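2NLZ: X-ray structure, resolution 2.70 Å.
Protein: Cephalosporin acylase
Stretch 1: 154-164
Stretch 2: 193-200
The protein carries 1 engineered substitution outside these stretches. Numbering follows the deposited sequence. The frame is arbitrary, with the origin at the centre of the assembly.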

ATOM      1  N   PRO D 154       5.566  26.146 -23.075  1.00 40.19           N
ATOM      2  CA  PRO D 154       4.286  25.716 -22.490  1.00 36.68           C
ATOM      3  C   PRO D 154       4.404  25.448 -21.001  1.00 37.54           C
ATOM      4  O   PRO D 154       5.328  24.770 -20.565  1.00 38.49           O
ATOM      5  CB  PRO D 154       3.972  24.413 -23.228  1.00 31.13           C
ATOM      6  CG  PRO D 154       5.271  23.915 -23.714  1.00 33.30           C
ATOM      7  CD  PRO D 154       6.150  25.109 -23.948  1.00 36.63           C
ATOM      8  N   VAL D 155       3.459  25.980 -20.236  1.00 40.96           N
ATOM      9  CA  VAL D 155       3.480  25.894 -18.780  1.00 39.25           C
ATOM     10  C   VAL D 155       2.953  24.537 -18.278  1.00 42.83           C
ATOM     11  O   VAL D 155       1.847  24.116 -18.618  1.00 44.84           O
ATOM     12  CB  VAL D 155       2.695  27.077 -18.164  1.00 31.40           C
ATOM     13  CG1 VAL D 155       2.590  26.951 -16.654  1.00 20.21           C
ATOM     14  CG2 VAL D 155       3.361  28.377 -18.540  1.00 30.48           C
ATOM     15  N   THR D 156       3.762  23.850 -17.481  1.00 46.57           N
ATOM     16  CA  THR D 156       3.360  22.561 -16.931  1.00 53.03           C
ATOM     17  C   THR D 156       2.362  22.775 -15.777  1.00 50.85           C
ATOM     18  O   THR D 156       2.386  23.836 -15.143  1.00 47.25           O
ATOM     19  CB  THR D 156       4.595  21.727 -16.472  1.00 59.72           C
ATOM     20  OG1 THR D 156       5.121  22.275 -15.259  1.00 67.12           O
ATOM     21  CG2 THR D 156       5.692  21.698 -17.555  1.00 61.13           C
ATOM     22  N   PRO D 157       1.473  21.785 -15.517  1.00 53.76           N
ATOM     23  CA  PRO D 157       0.451  21.847 -14.460  1.00 56.45           C
ATOM     24  C   PRO D 157       0.962  22.261 -13.078  1.00 56.42           C
ATOM     25  O   PRO D 157       0.292  23.027 -12.380  1.00 58.71           O
ATOM     26  CB  PRO D 157      -0.061  20.409 -14.388  1.00 55.65           C
ATOM     27  CG  PRO D 157       0.158  19.867 -15.728  1.00 56.90           C
ATOM     28  CD  PRO D 157       1.390  20.519 -16.267  1.00 54.82           C
ATOM     29  N   THR D 158       2.126  21.743 -12.693  1.00 52.04           N
ATOM     30  CA  THR D 158       2.705  22.022 -11.383  1.00 53.90           C
ATOM     31  C   THR D 158       3.128  23.485 -11.280  1.00 52.98           C
ATOM     32  O   THR D 158       2.781  24.168 -10.311  1.00 50.60           O
ATOM     33  CB  THR D 158       3.910  21.110 -11.097  1.00 56.42           C
ATOM     34  OG1 THR D 158       3.577  19.767 -11.451  1.00 54.06           O
ATOM     35  CG2 THR D 158       4.307  21.168  -9.624  1.00 51.81           C
ATOM     36  N   LEU D 159       3.866  23.954 -12.287  1.00 47.85           N
ATOM     37  CA  LEU D 159       4.260  25.349 -12.369  1.00 41.79           C
ATOM     38  C   LEU D 159       3.016  26.245 -12.402  1.00 41.10           C
ATOM     39  O   LEU D 159       2.984  27.287 -11.747  1.00 33.69           O
ATOM     40  CB  LEU D 159       5.141  25.581 -13.595  1.00 36.27           C
ATOM     41  CG  LEU D 159       5.668  26.992 -13.846  1.00 30.81           C
ATOM     42  CD1 LEU D 159       6.688  27.356 -12.806  1.00 38.03           C
ATOM     43  CD2 LEU D 159       6.283  27.071 -15.226  1.00 37.21           C
ATOM     44  N   ALA D 160       1.986  25.805 -13.130  1.00 35.32           N
ATOM     45  CA  ALA D 160       0.733  26.558 -13.248  1.00 38.74           C
ATOM     46  C   ALA D 160       0.040  26.763 -11.911  1.00 41.53           C
ATOM     47  O   ALA D 160      -0.576  27.799 -11.684  1.00 42.39           O
ATOM     48  CB  ALA D 160      -0.207  25.877 -14.216  1.00 31.17           C
ATOM     49  N   LYS D 161       0.141  25.770 -11.033  1.00 44.81           N
ATOM     50  CA  LYS D 161      -0.461  25.841  -9.711  1.00 46.68           C
ATOM     51  C   LYS D 161       0.168  26.942  -8.857  1.00 46.81           C
ATOM     52  O   LYS D 161      -0.542  27.751  -8.261  1.00 42.30           O
ATOM     53  CB  LYS D 161      -0.331  24.497  -8.986  1.00 49.91           C
ATOM     54  CG  LYS D 161      -1.025  24.455  -7.618  1.00 68.26           C
ATOM     55  CD  LYS D 161      -0.214  23.681  -6.560  1.00 78.53           C
ATOM     56  CE  LYS D 161      -0.343  22.161  -6.708  1.00 83.12           C
ATOM     57  NZ  LYS D 161       0.412  21.429  -5.645  1.00 78.39           N
ATOM     58  N   TYR D 162       1.498  26.966  -8.799  1.00 47.68           N
ATOM     59  CA  TYR D 162       2.199  27.917  -7.944  1.00 42.47           C
ATOM     60  C   TYR D 162       2.191  29.320  -8.528  1.00 40.39           C
ATOM     61  O   TYR D 162       2.244  30.297  -7.786  1.00 38.53           O
ATOM     62  CB  TYR D 162       3.633  27.474  -7.688  1.00 42.28           C
ATOM     63  CG  TYR D 162       3.757  26.253  -6.821  1.00 45.25           C
ATOM     64  CD1 TYR D 162       4.011  25.005  -7.382  1.00 49.19           C
ATOM     65  CD2 TYR D 162       3.625  26.342  -5.432  1.00 46.48           C
ATOM     66  CE1 TYR D 162       4.130  23.875  -6.590  1.00 53.92           C
ATOM     67  CE2 TYR D 162       3.740  25.214  -4.624  1.00 44.82           C
ATOM     68  CZ  TYR D 162       3.994  23.985  -5.215  1.00 52.29           C
ATOM     69  OH  TYR D 162       4.113  22.858  -4.439  1.00 55.41           O
ATOM     70  N   TRP D 163       2.135  29.403  -9.854  1.00 31.46           N
ATOM     71  CA  TRP D 163       2.012  30.676 -10.540  1.00 32.82           C
ATOM     72  C   TRP D 163       0.621  31.263 -10.279  1.00 38.10           C
ATOM     73  O   TRP D 163       0.488  32.462 -10.052  1.00 38.87           O
ATOM     74  CB  TRP D 163       2.250  30.481 -12.041  1.00 34.26           C
ATOM     75  CG  TRP D 163       2.750  31.684 -12.804  1.00 35.04           C
ATOM     76  CD1 TRP D 163       2.348  32.988 -12.663  1.00 38.04           C
ATOM     77  CD2 TRP D 163       3.714  31.678 -13.858  1.00 25.49           C
ATOM     78  NE1 TRP D 163       3.017  33.792 -13.555  1.00 29.26           N
ATOM     79  CE2 TRP D 163       3.862  33.012 -14.299  1.00 32.65           C
ATOM     80  CE3 TRP D 163       4.478  30.679 -14.466  1.00 26.02           C
ATOM     81  CZ2 TRP D 163       4.746  33.364 -15.318  1.00 35.88           C
ATOM     82  CZ3 TRP D 163       5.346  31.030 -15.484  1.00 24.31           C
ATOM     83  CH2 TRP D 163       5.475  32.358 -15.896  1.00 39.60           C
ATOM     84  N   LYS D 164      -0.407  30.415 -10.306  1.00 44.92           N
ATOM     85  CA  LYS D 164      -1.769  30.861 -10.020  1.00 51.56           C
ATOM     86  C   LYS D 164      -1.926  31.260  -8.576  1.00 49.40           C
ATOM     87  O   LYS D 164      -2.583  32.249  -8.293  1.00 52.37           O
ATOM     88  CB  LYS D 164      -2.806  29.799 -10.363  1.00 58.87           C
ATOM     89  CG  LYS D 164      -3.394  29.935 -11.755  1.00 83.35           C
ATOM     90  CD  LYS D 164      -4.850  29.502 -11.758  1.00 93.60           C
ATOM     91  CE  LYS D 164      -5.692  30.424 -10.893  1.00 90.13           C
ATOM     92  NZ  LYS D 164      -6.896  29.730 -10.392  1.00 85.57           N
ATOM     93  N   PRO D 193      -0.699  32.245 -16.240  1.00 45.21           N
ATOM     94  CA  PRO D 193      -0.729  31.304 -17.370  1.00 45.64           C
ATOM     95  C   PRO D 193      -1.425  29.987 -17.056  1.00 49.75           C
ATOM     96  O   PRO D 193      -1.223  29.431 -15.982  1.00 48.50           O
ATOM     97  CB  PRO D 193       0.747  31.024 -17.629  1.00 42.16           C
ATOM     98  CG  PRO D 193       1.454  32.214 -17.132  1.00 44.20           C
ATOM     99  CD  PRO D 193       0.656  32.773 -16.004  1.00 44.77           C
ATOM    100  N   ARG D 194      -2.239  29.501 -17.988  1.00 56.50           N
ATOM    101  CA  ARG D 194      -2.948  28.234 -17.809  1.00 64.88           C
ATOM    102  C   ARG D 194      -2.038  27.090 -18.229  1.00 58.78           C
ATOM    103  O   ARG D 194      -0.969  27.318 -18.785  1.00 60.83           O
ATOM    104  CB  ARG D 194      -4.241  28.193 -18.639  1.00 71.04           C
ATOM    105  CG  ARG D 194      -5.156  29.387 -18.459  1.00 83.76           C
ATOM    106  CD  ARG D 194      -6.459  29.238 -19.239  1.00 85.76           C
ATOM    107  NE  ARG D 194      -7.211  30.496 -19.273  1.00103.21           N
ATOM    108  CZ  ARG D 194      -7.967  30.964 -18.278  1.00107.99           C
ATOM    109  NH1 ARG D 194      -8.097  30.290 -17.140  1.00109.10           N
ATOM    110  NH2 ARG D 194      -8.599  32.122 -18.419  1.00109.64           N
ATOM    111  N   VAL D 195      -2.463  25.863 -17.960  1.00 51.37           N
ATOM    112  CA  VAL D 195      -1.744  24.689 -18.421  1.00 51.28           C
ATOM    113  C   VAL D 195      -1.722  24.670 -19.948  1.00 47.00           C
ATOM    114  O   VAL D 195      -2.757  24.826 -20.592  1.00 49.25           O
ATOM    115  CB  VAL D 195      -2.414  23.397 -17.933  1.00 58.18           C
ATOM    116  CG1 VAL D 195      -1.508  22.211 -18.174  1.00 52.80           C
ATOM    117  CG2 VAL D 195      -2.785  23.509 -16.463  1.00 53.46           C
ATOM    118  N   GLY D 196      -0.535  24.504 -20.521  1.00 44.34           N
ATOM    119  CA  GLY D 196      -0.381  24.414 -21.968  1.00 41.97           C
ATOM    120  C   GLY D 196      -0.242  25.753 -22.662  1.00 44.10           C
ATOM    121  O   GLY D 196       0.090  25.810 -23.850  1.00 47.53           O
ATOM    122  N   GLU D 197      -0.500  26.829 -21.926  1.00 41.17           N
ATOM    123  CA  GLU D 197      -0.389  28.176 -22.461  1.00 46.90           C
ATOM    124  C   GLU D 197       1.089  28.551 -22.533  1.00 42.23           C
ATOM    125  O   GLU D 197       1.846  28.264 -21.620  1.00 41.90           O
ATOM    126  CB  GLU D 197      -1.170  29.152 -21.578  1.00 51.28           C
ATOM    127  CG  GLU D 197      -1.519  30.486 -22.222  1.00 61.82           C
ATOM    128  CD  GLU D 197      -2.182  31.448 -21.244  1.00 62.36           C
ATOM    129  OE1 GLU D 197      -1.997  32.679 -21.385  1.00 71.65           O
ATOM    130  OE2 GLU D 197      -2.890  30.973 -20.333  1.00 62.74           O
ATOM    131  N   VAL D 198       1.505  29.154 -23.641  1.00 40.73           N
ATOM    132  CA  VAL D 198       2.884  29.591 -23.793  1.00 41.13           C
ATOM    133  C   VAL D 198       3.097  30.931 -23.104  1.00 43.36           C
ATOM    134  O   VAL D 198       2.312  31.869 -23.275  1.00 49.69           O
ATOM    135  CB  VAL D 198       3.281  29.704 -25.274  1.00 44.60           C
ATOM    136  CG1 VAL D 198       4.588  30.459 -25.429  1.00 29.53           C
ATOM    137  CG2 VAL D 198       3.399  28.327 -25.894  1.00 48.23           C
ATOM    138  N   TRP D 199       4.152  31.010 -22.306  1.00 40.48           N
ATOM    139  CA  TRP D 199       4.531  32.268 -21.691  1.00 38.16           C
ATOM    140  C   TRP D 199       5.913  32.633 -22.190  1.00 39.67           C
ATOM    141  O   TRP D 199       6.763  31.759 -22.370  1.00 42.47           O
ATOM    142  CB  TRP D 199       4.513  32.153 -20.168  1.00 33.04           C
ATOM    143  CG  TRP D 199       4.987  33.377 -19.468  1.00 38.68           C
ATOM    144  CD1 TRP D 199       4.251  34.480 -19.167  1.00 39.31           C
ATOM    145  CD2 TRP D 199       6.313  33.632 -18.980  1.00 34.59           C
ATOM    146  NE1 TRP D 199       5.032  35.406 -18.518  1.00 38.12           N
ATOM    147  CE2 TRP D 199       6.302  34.911 -18.389  1.00 35.02           C
ATOM    148  CE3 TRP D 199       7.505  32.904 -18.981  1.00 26.07           C
ATOM    149  CZ2 TRP D 199       7.438  35.479 -17.804  1.00 29.80           C
ATOM    150  CZ3 TRP D 199       8.632  33.467 -18.401  1.00 31.29           C
ATOM    151  CH2 TRP D 199       8.589  34.743 -17.820  1.00 31.59           C
ATOM    152  N   ARG D 200       6.121  33.923 -22.423  1.00 39.17           N
ATOM    153  CA  ARG D 200       7.401  34.426 -22.877  1.00 44.20           C
ATOM    154  C   ARG D 200       7.699  35.735 -22.183  1.00 40.85           C
ATOM    155  O   ARG D 200       6.814  36.355 -21.605  1.00 45.08           O
ATOM    156  CB  ARG D 200       7.400  34.617 -24.393  1.00 47.89           C
ATOM    157  CG  ARG D 200       6.176  35.357 -24.933  1.00 66.37           C
ATOM    158  CD  ARG D 200       6.217  35.493 -26.453  1.00 70.46           C
ATOM    159  NE  ARG D 200       7.364  36.279 -26.908  1.00 94.06           N
ATOM    160  CZ  ARG D 200       7.379  37.606 -27.009  1.00 97.66           C
ATOM    161  NH1 ARG D 200       6.306  38.318 -26.684  1.00 99.40           N
ATOM    162  NH2 ARG D 200       8.472  38.222 -27.434  1.00 91.08           N
TER

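The two stretches meet through a short antiparallel pairing that leads into a helix on one side and out of a tight turn on the other. Pro-154 and Val-198 form a non-hydrogen-bonded bridge pair, their CA atoms 4.3 Å apart and their side chains on the same face of the sheet. The next residue supplies the hydrogen bonds: Val-155 N donates to Glu-197 O at 3.1 Å (N-H...O angle 151°), and Gly-196 N donates to Val-155 O at 3.1 Å and a nearly linear 173°. A proline, which has no amide hydrogen to give, is therefore no loss at position 154.

Arg-194 to Glu-197 form a type II turn, closed by Glu-197 N to Arg-194 O at 3.2 Å and braced by Arg-194 N to Glu-197 OE2 at 2.8 Å. Gly-196 sits at phi/psi 86/-11, where a CB would be jammed against the carbonyl oxygen of Val-195; the backbone alone calls for glycine.

Beyond Thr-156, the N-cap, the helix beginning at Pro-157 directs Ala-160 and Trp-163 toward the second stretch. Ala-160 CB lies 4.2 Å from Val-195 CG2, and Pro-157 CG lies 3.8 Å from Val-195 CG1, so Val-195 packs against Pro-157 and Ala-160, both in the first turn of the helix.

The most extensive side-chain packing surrounds Trp-163. Pro-193 CD stands 3.6 Å from the centroid of its five-membered ring, 11° off the normal, a CH-pi contact in which the CD of the puckered proline ring sits over the flat face of the indole; the CD hydrogens, polarised by the adjacent nitrogen, suit such a contact. The edge of Trp-163 meets the face of Trp-199: Trp-163 CH2 is 3.4 Å from Trp-199 CD2, with the planes at 69°. Buried Val-155 completes this apolar cluster, its CG2 lying 3.8 Å from Pro-193 CB and 4.3 Å from Trp-199 CB. In all, 544 Å² is buried between the stretches, both sides summed.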